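Local coordinates for EscN (Escherichia coli O127:H6, PDB 2OBL), which belongs to the P-loop protein family of the ATP synthase alpha and beta subunits and is a component of a type III secretion system, at residues 55-59 / 90-96; 59-65 / 323-327. The protein carries 1 engineered substitution. Numbering follows the deposited sequence.

Contact 1 (55-59 / 90-96); sequences FILGV and MICNGAS
Residues 55-59 form an irregular loop, extended at Phe55 and Ile56 and turning at Leu57 and Gly58, that runs antiparallel to the last turn of helix 84-94 and the two residues beyond it. CA atoms face each other at Ile56-Ser96 (5.4 Å), Leu57-Ala95 (3.9 Å) and Gly58-Gly94 (4.4 Å). Gly58 takes phi/psi 78/29, and Ala95, at -69/147, is where the chain leaves the helix. Ser96 N donates to Ile56 O (2.8 Å, 161°), and the same carbonyl receives a CA-H...O contact from Ala95 CA at 3.2 Å. Both glycines are needed for this approach: a CB on Gly58 would strike Gly94 CA, and one on Gly94 would strike Leu57 O. Most side chains that meet are apolar, though Ser96 OG lies 3.7 Å from Ile56 CB. Leu57 (m,t) brings CD2 to 3.9 Å from Ile91 CG2; Phe55 (chi1 t) sets CZ 4.1 Å from Ala95 CB; Val59 places CG2 4.0 Å from Ile91 CG1 and 4.1 Å from Met90 CE. The helix begins at a probable Walker A loop; its C-terminal end packs here. One backbone hydrogen bond fixes the register, while close glycine backbones and hydrocarbon contacts supply the rest.

Contact 2 (59-65 / 323-327); sequences VRAIDGL and NFIQQ
Val59 is the N-cap of the short helix 60-65, whose first turn meets the C-terminal end of helix 318-325 and the extended residues Gln326 and Gln327 that follow. The backbones come closest at Ala61 and Ile325, with 4.6 Å between their CA atoms. The first two amides of helix 60-65 find acceptors across the contact, the second through a water. Arg60 N donates to Gln327 OE1 (2.8 Å, 160°), and Ala61 N donates to the bridging water at 2.9 Å, which in turn donates to Ile325 O (2.9 Å) and Gln327 OE1 (2.7 Å). Gln327 (t,t) thus uses one oxygen twice, while its NE2 is bonded to Asp331 O. The Arg60 side chain (m,t,m) donates the same way: NE to Phe324 O (2.7 Å, 172°) and NH2 to Gln326 O (2.8 Å, 133°). NH2 also forms a salt bridge with Asp331, so the buried guanidinium has its charge answered. The Asp63 carboxylate accepts from Leu57 N and Gly58 N, and weakly from Val59 N (3.2 Å to OD2). Phe324 (chi1 t) lays a ring face on Arg60 CB and turns its edge to Gly64, with CZ 4.2 Å from Gly64 CA; a CB there would collide with the ring. Leu65 CD1 meets Ile325 CG2 at 3.9 Å, and Ala61 CB meets Ile325 CB at 4.1 Å. The Leu65 side chain packs on Ala281, Cys284 and Ile288 of helix 275-290, Phe324 rests on helix 335-345, and Val59 and Gln327 touch helix 84-94, so the short helix is wedged between the nucleotide-binding core and the C-terminal helices.

The two contacts have centres 11 Å apart and share Val59, where the loop of contact 1 becomes the helix of contact 2. Along the chain the order is 55-59, 59-65, 90-96, 323-327, so their segments alternate. Asp63 of the short helix ties them together: Asp63 OD1 lies 2.8 Å from Leu57 N and Asp63 OD2 2.8 Å from Gly58 N, probable hydrogen bonds that hold the preceding loop. Met90 and Gln327 touch as well. Contact 1 packs against helix 84-94, which belongs to the nucleotide-binding family region; contact 2 carries the same chain segment out to the C-terminal family region. Together they join that region to the P-loop core through one continuous loop and helix.

Contact 1 (55-59 / 90-96)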
loop_
_atom_site.group_PDB
_atom_site.type_symbol
_atom_site.label_atom_id
_atom_site.label_comp_id
_atom_site.label_asym_id
_atom_site.label_seq_id
_atom_site.Cartn_x
_atom_site.Cartn_y
_atom_site.Cartn_z
ATOM N N PHE A 55 -0.192 -8.447 -9.598
ATOM C CA PHE A 55 -0.868 -8.558 -8.314
ATOM C C PHE A 55 -2.056 -7.627 -8.359
ATOM O O PHE A 55 -1.895 -6.406 -8.442
ATOM C CB PHE A 55 0.061 -8.171 -7.159
ATOM C CG PHE A 55 -0.575 -8.303 -5.809
ATOM C CD1 PHE A 55 -0.633 -9.538 -5.171
ATOM C CD2 PHE A 55 -1.118 -7.205 -5.179
ATOM C CE1 PHE A 55 -1.226 -9.661 -3.904
ATOM C CE2 PHE A 55 -1.710 -7.320 -3.920
ATOM C CZ PHE A 55 -1.770 -8.548 -3.294
ATOM N N ILE A 56 -3.248 -8.213 -8.348
ATOM C CA ILE A 56 -4.474 -7.458 -8.559
ATOM C C ILE A 56 -4.968 -6.856 -7.240
ATOM O O ILE A 56 -5.075 -7.555 -6.234
ATOM C CB ILE A 56 -5.560 -8.366 -9.215
ATOM C CG1 ILE A 56 -5.023 -8.958 -10.518
ATOM C CG2 ILE A 56 -6.845 -7.600 -9.475
ATOM C CD1 ILE A 56 -5.781 -10.195 -10.983
ATOM N N LEU A 57 -5.249 -5.555 -7.241
ATOM C CA LEU A 57 -5.714 -4.867 -6.032
ATOM C C LEU A 57 -7.236 -4.689 -5.995
ATOM O O LEU A 57 -7.824 -4.476 -4.932
ATOM C CB LEU A 57 -5.053 -3.484 -5.920
ATOM C CG LEU A 57 -3.537 -3.431 -5.720
ATOM C CD1 LEU A 57 -3.110 -2.009 -5.358
ATOM C CD2 LEU A 57 -3.092 -4.391 -4.643
ATOM N N GLY A 58 -7.860 -4.736 -7.163
ATOM C CA GLY A 58 -9.282 -4.443 -7.270
ATOM C C GLY A 58 -9.524 -2.943 -7.215
ATOM O O GLY A 58 -10.568 -2.488 -6.736
ATOM N N VAL A 59 -8.539 -2.175 -7.677
ATOM C CA VAL A 59 -8.653 -0.729 -7.799
ATOM C C VAL A 59 -8.319 -0.396 -9.248
ATOM O O VAL A 59 -7.184 -0.592 -9.689
ATOM C CB VAL A 59 -7.668 0.013 -6.851
ATOM C CG1 VAL A 59 -7.793 1.522 -7.022
ATOM C CG2 VAL A 59 -7.922 -0.373 -5.403
ATOM N N MET A 90 -10.357 -0.715 0.424
ATOM C CA MET A 90 -10.704 -1.235 -0.901
ATOM C C MET A 90 -9.707 -2.292 -1.325
ATOM O O MET A 90 -10.063 -3.323 -1.907
ATOM C CB MET A 90 -10.689 -0.109 -1.925
ATOM C CG MET A 90 -11.876 0.806 -1.822
ATOM S SD MET A 90 -11.741 2.124 -3.040
ATOM C CE MET A 90 -11.568 1.190 -4.553
ATOM N N ILE A 91 -8.442 -2.025 -1.029
ATOM C CA ILE A 91 -7.375 -2.948 -1.393
ATOM C C ILE A 91 -7.499 -4.272 -0.635
ATOM O O ILE A 91 -7.412 -5.342 -1.235
ATOM C CB ILE A 91 -5.959 -2.321 -1.188
ATOM C CG1 ILE A 91 -5.728 -1.178 -2.191
ATOM C CG2 ILE A 91 -4.908 -3.406 -1.384
ATOM C CD1 ILE A 91 -4.498 -0.296 -1.875
ATOM N N CYS A 92 -7.711 -4.208 0.682
ATOM C CA CYS A 92 -7.858 -5.428 1.469
ATOM C C CYS A 92 -9.029 -6.268 0.966
ATOM O O CYS A 92 -8.942 -7.492 0.904
ATOM C CB CYS A 92 -8.046 -5.117 2.959
ATOM S SG CYS A 92 -6.579 -4.484 3.803
ATOM N N ASN A 93 -10.114 -5.605 0.577
ATOM C CA ASN A 93 -11.320 -6.318 0.162
ATOM C C ASN A 93 -11.259 -6.800 -1.282
ATOM O O ASN A 93 -11.951 -7.749 -1.658
ATOM C CB ASN A 93 -12.538 -5.430 0.368
ATOM C CG ASN A 93 -12.816 -5.158 1.832
ATOM O OD1 ASN A 93 -12.511 -5.980 2.690
ATOM N ND2 ASN A 93 -13.405 -4.007 2.123
ATOM N N GLY A 94 -10.434 -6.139 -2.090
ATOM C CA GLY A 94 -10.364 -6.418 -3.509
ATOM C C GLY A 94 -9.145 -7.197 -3.956
ATOM O O GLY A 94 -9.160 -7.789 -5.032
ATOM N N ALA A 95 -8.093 -7.211 -3.140
ATOM C CA ALA A 95 -6.805 -7.765 -3.582
ATOM C C ALA A 95 -6.818 -9.278 -3.768
ATOM O O ALA A 95 -7.511 -10.013 -3.045
ATOM C CB ALA A 95 -5.673 -7.355 -2.639
ATOM N N SER A 96 -6.038 -9.746 -4.740
ATOM C CA SER A 96 -5.891 -11.187 -4.960
ATOM C C SER A 96 -4.833 -11.780 -4.034
ATOM O O SER A 96 -3.767 -12.206 -4.473
ATOM C CB SER A 96 -5.562 -11.484 -6.421
ATOM O OG SER A 96 -6.707 -11.279 -7.233
#

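Contact 2 (59-65 / 323-327)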
loop_
_atom_site.group_PDB
_atom_site.type_symbol
_atom_site.label_atom_id
_atom_site.label_comp_id
_atom_site.label_asym_id
_atom_site.label_seq_id
_atom_site.Cartn_x
_atom_site.Cartn_y
_atom_site.Cartn_z
ATOM N N VAL A 59 -8.539 -2.175 -7.677
ATOM C CA VAL A 59 -8.653 -0.729 -7.799
ATOM C C VAL A 59 -8.319 -0.396 -9.248
ATOM O O VAL A 59 -7.184 -0.592 -9.689
ATOM C CB VAL A 59 -7.668 0.013 -6.851
ATOM C CG1 VAL A 59 -7.793 1.522 -7.022
ATOM C CG2 VAL A 59 -7.922 -0.373 -5.403
ATOM N N ARG A 60 -9.314 0.080 -9.993
ATOM C CA ARG A 60 -9.144 0.302 -11.436
ATOM C C ARG A 60 -7.963 1.179 -11.800
ATOM O O ARG A 60 -7.214 0.860 -12.709
ATOM C CB ARG A 60 -10.414 0.884 -12.061
ATOM C CG ARG A 60 -11.553 -0.115 -12.148
ATOM C CD ARG A 60 -12.659 0.404 -13.068
ATOM N NE ARG A 60 -13.239 1.647 -12.562
ATOM C CZ ARG A 60 -14.394 1.723 -11.908
ATOM N NH1 ARG A 60 -15.105 0.627 -11.678
ATOM N NH2 ARG A 60 -14.833 2.903 -11.472
ATOM N N ALA A 61 -7.785 2.285 -11.089
ATOM C CA ALA A 61 -6.728 3.214 -11.435
ATOM C C ALA A 61 -5.373 2.524 -11.351
ATOM O O ALA A 61 -4.511 2.743 -12.198
ATOM C CB ALA A 61 -6.764 4.408 -10.522
ATOM N N ILE A 62 -5.193 1.690 -10.330
ATOM C CA ILE A 62 -3.899 1.032 -10.101
ATOM C C ILE A 62 -3.725 -0.186 -10.998
ATOM O O ILE A 62 -2.739 -0.302 -11.727
ATOM C CB ILE A 62 -3.703 0.638 -8.621
ATOM C CG1 ILE A 62 -3.766 1.883 -7.728
ATOM C CG2 ILE A 62 -2.344 -0.070 -8.425
ATOM C CD1 ILE A 62 -3.844 1.568 -6.228
ATOM N N ASP A 63 -4.692 -1.094 -10.958
ATOM C CA ASP A 63 -4.642 -2.289 -11.806
ATOM C C ASP A 63 -4.530 -1.925 -13.292
ATOM O O ASP A 63 -3.859 -2.619 -14.079
ATOM C CB ASP A 63 -5.897 -3.140 -11.599
ATOM C CG ASP A 63 -6.015 -3.705 -10.178
ATOM O OD1 ASP A 63 -5.010 -3.762 -9.441
ATOM O OD2 ASP A 63 -7.136 -4.108 -9.807
ATOM N N GLY A 64 -5.209 -0.848 -13.677
ATOM C CA GLY A 64 -5.212 -0.411 -15.072
ATOM C C GLY A 64 -3.964 0.344 -15.500
ATOM O O GLY A 64 -3.383 0.043 -16.547
ATOM N N LEU A 65 -3.546 1.318 -14.692
ATOM C CA LEU A 65 -2.517 2.279 -15.119
ATOM C C LEU A 65 -1.186 2.162 -14.404
ATOM O O LEU A 65 -0.201 2.765 -14.841
ATOM C CB LEU A 65 -3.023 3.712 -14.927
ATOM C CG LEU A 65 -4.374 4.055 -15.550
ATOM C CD1 LEU A 65 -4.738 5.491 -15.191
ATOM C CD2 LEU A 65 -4.310 3.869 -17.069
ATOM N N ASN A 323 -14.776 8.264 -14.934
ATOM C CA ASN A 323 -15.561 7.142 -14.407
ATOM C C ASN A 323 -14.728 5.881 -14.198
ATOM O O ASN A 323 -15.072 5.015 -13.381
ATOM C CB ASN A 323 -16.731 6.805 -15.333
ATOM C CG ASN A 323 -17.855 7.806 -15.244
ATOM O OD1 ASN A 323 -17.833 8.719 -14.416
ATOM N ND2 ASN A 323 -18.855 7.640 -16.097
ATOM N N PHE A 324 -13.643 5.778 -14.960
ATOM C CA PHE A 324 -12.733 4.644 -14.859
ATOM C C PHE A 324 -11.841 4.769 -13.612
ATOM O O PHE A 324 -11.761 3.847 -12.790
ATOM C CB PHE A 324 -11.878 4.543 -16.129
ATOM C CG PHE A 324 -10.832 3.448 -16.082
ATOM C CD1 PHE A 324 -11.182 2.122 -16.292
ATOM C CD2 PHE A 324 -9.500 3.752 -15.835
ATOM C CE1 PHE A 324 -10.227 1.117 -16.255
ATOM C CE2 PHE A 324 -8.534 2.741 -15.783
ATOM C CZ PHE A 324 -8.903 1.429 -16.001
ATOM N N ILE A 325 -11.182 5.914 -13.465
ATOM C CA ILE A 325 -10.217 6.064 -12.366
ATOM C C ILE A 325 -10.875 6.412 -11.041
ATOM O O ILE A 325 -10.377 6.031 -9.981
ATOM C CB ILE A 325 -9.085 7.069 -12.687
ATOM C CG1 ILE A 325 -9.650 8.455 -13.004
ATOM C CG2 ILE A 325 -8.214 6.535 -13.828
ATOM C CD1 ILE A 325 -8.585 9.521 -13.285
ATOM N N GLN A 326 -11.982 7.146 -11.090
ATOM C CA GLN A 326 -12.761 7.345 -9.884
ATOM C C GLN A 326 -13.565 6.074 -9.669
ATOM O O GLN A 326 -14.073 5.470 -10.631
ATOM C CB GLN A 326 -13.658 8.591 -9.977
ATOM C CG GLN A 326 -12.878 9.895 -10.030
ATOM C CD GLN A 326 -13.772 11.108 -10.201
ATOM O OE1 GLN A 326 -13.561 11.933 -11.093
ATOM N NE2 GLN A 326 -14.792 11.214 -9.354
ATOM N N GLN A 327 -13.664 5.653 -8.416
ATOM C CA GLN A 327 -14.263 4.370 -8.096
ATOM C C GLN A 327 -14.749 4.365 -6.659
ATOM O O GLN A 327 -13.974 4.598 -5.730
ATOM C CB GLN A 327 -13.218 3.279 -8.274
ATOM C CG GLN A 327 -13.744 1.865 -8.160
ATOM C CD GLN A 327 -12.636 0.865 -8.391
ATOM O OE1 GLN A 327 -11.511 1.247 -8.683
ATOM N NE2 GLN A 327 -12.944 -0.414 -8.267
HETATM O O HOH W 1 -9.760 3.243 -9.257
#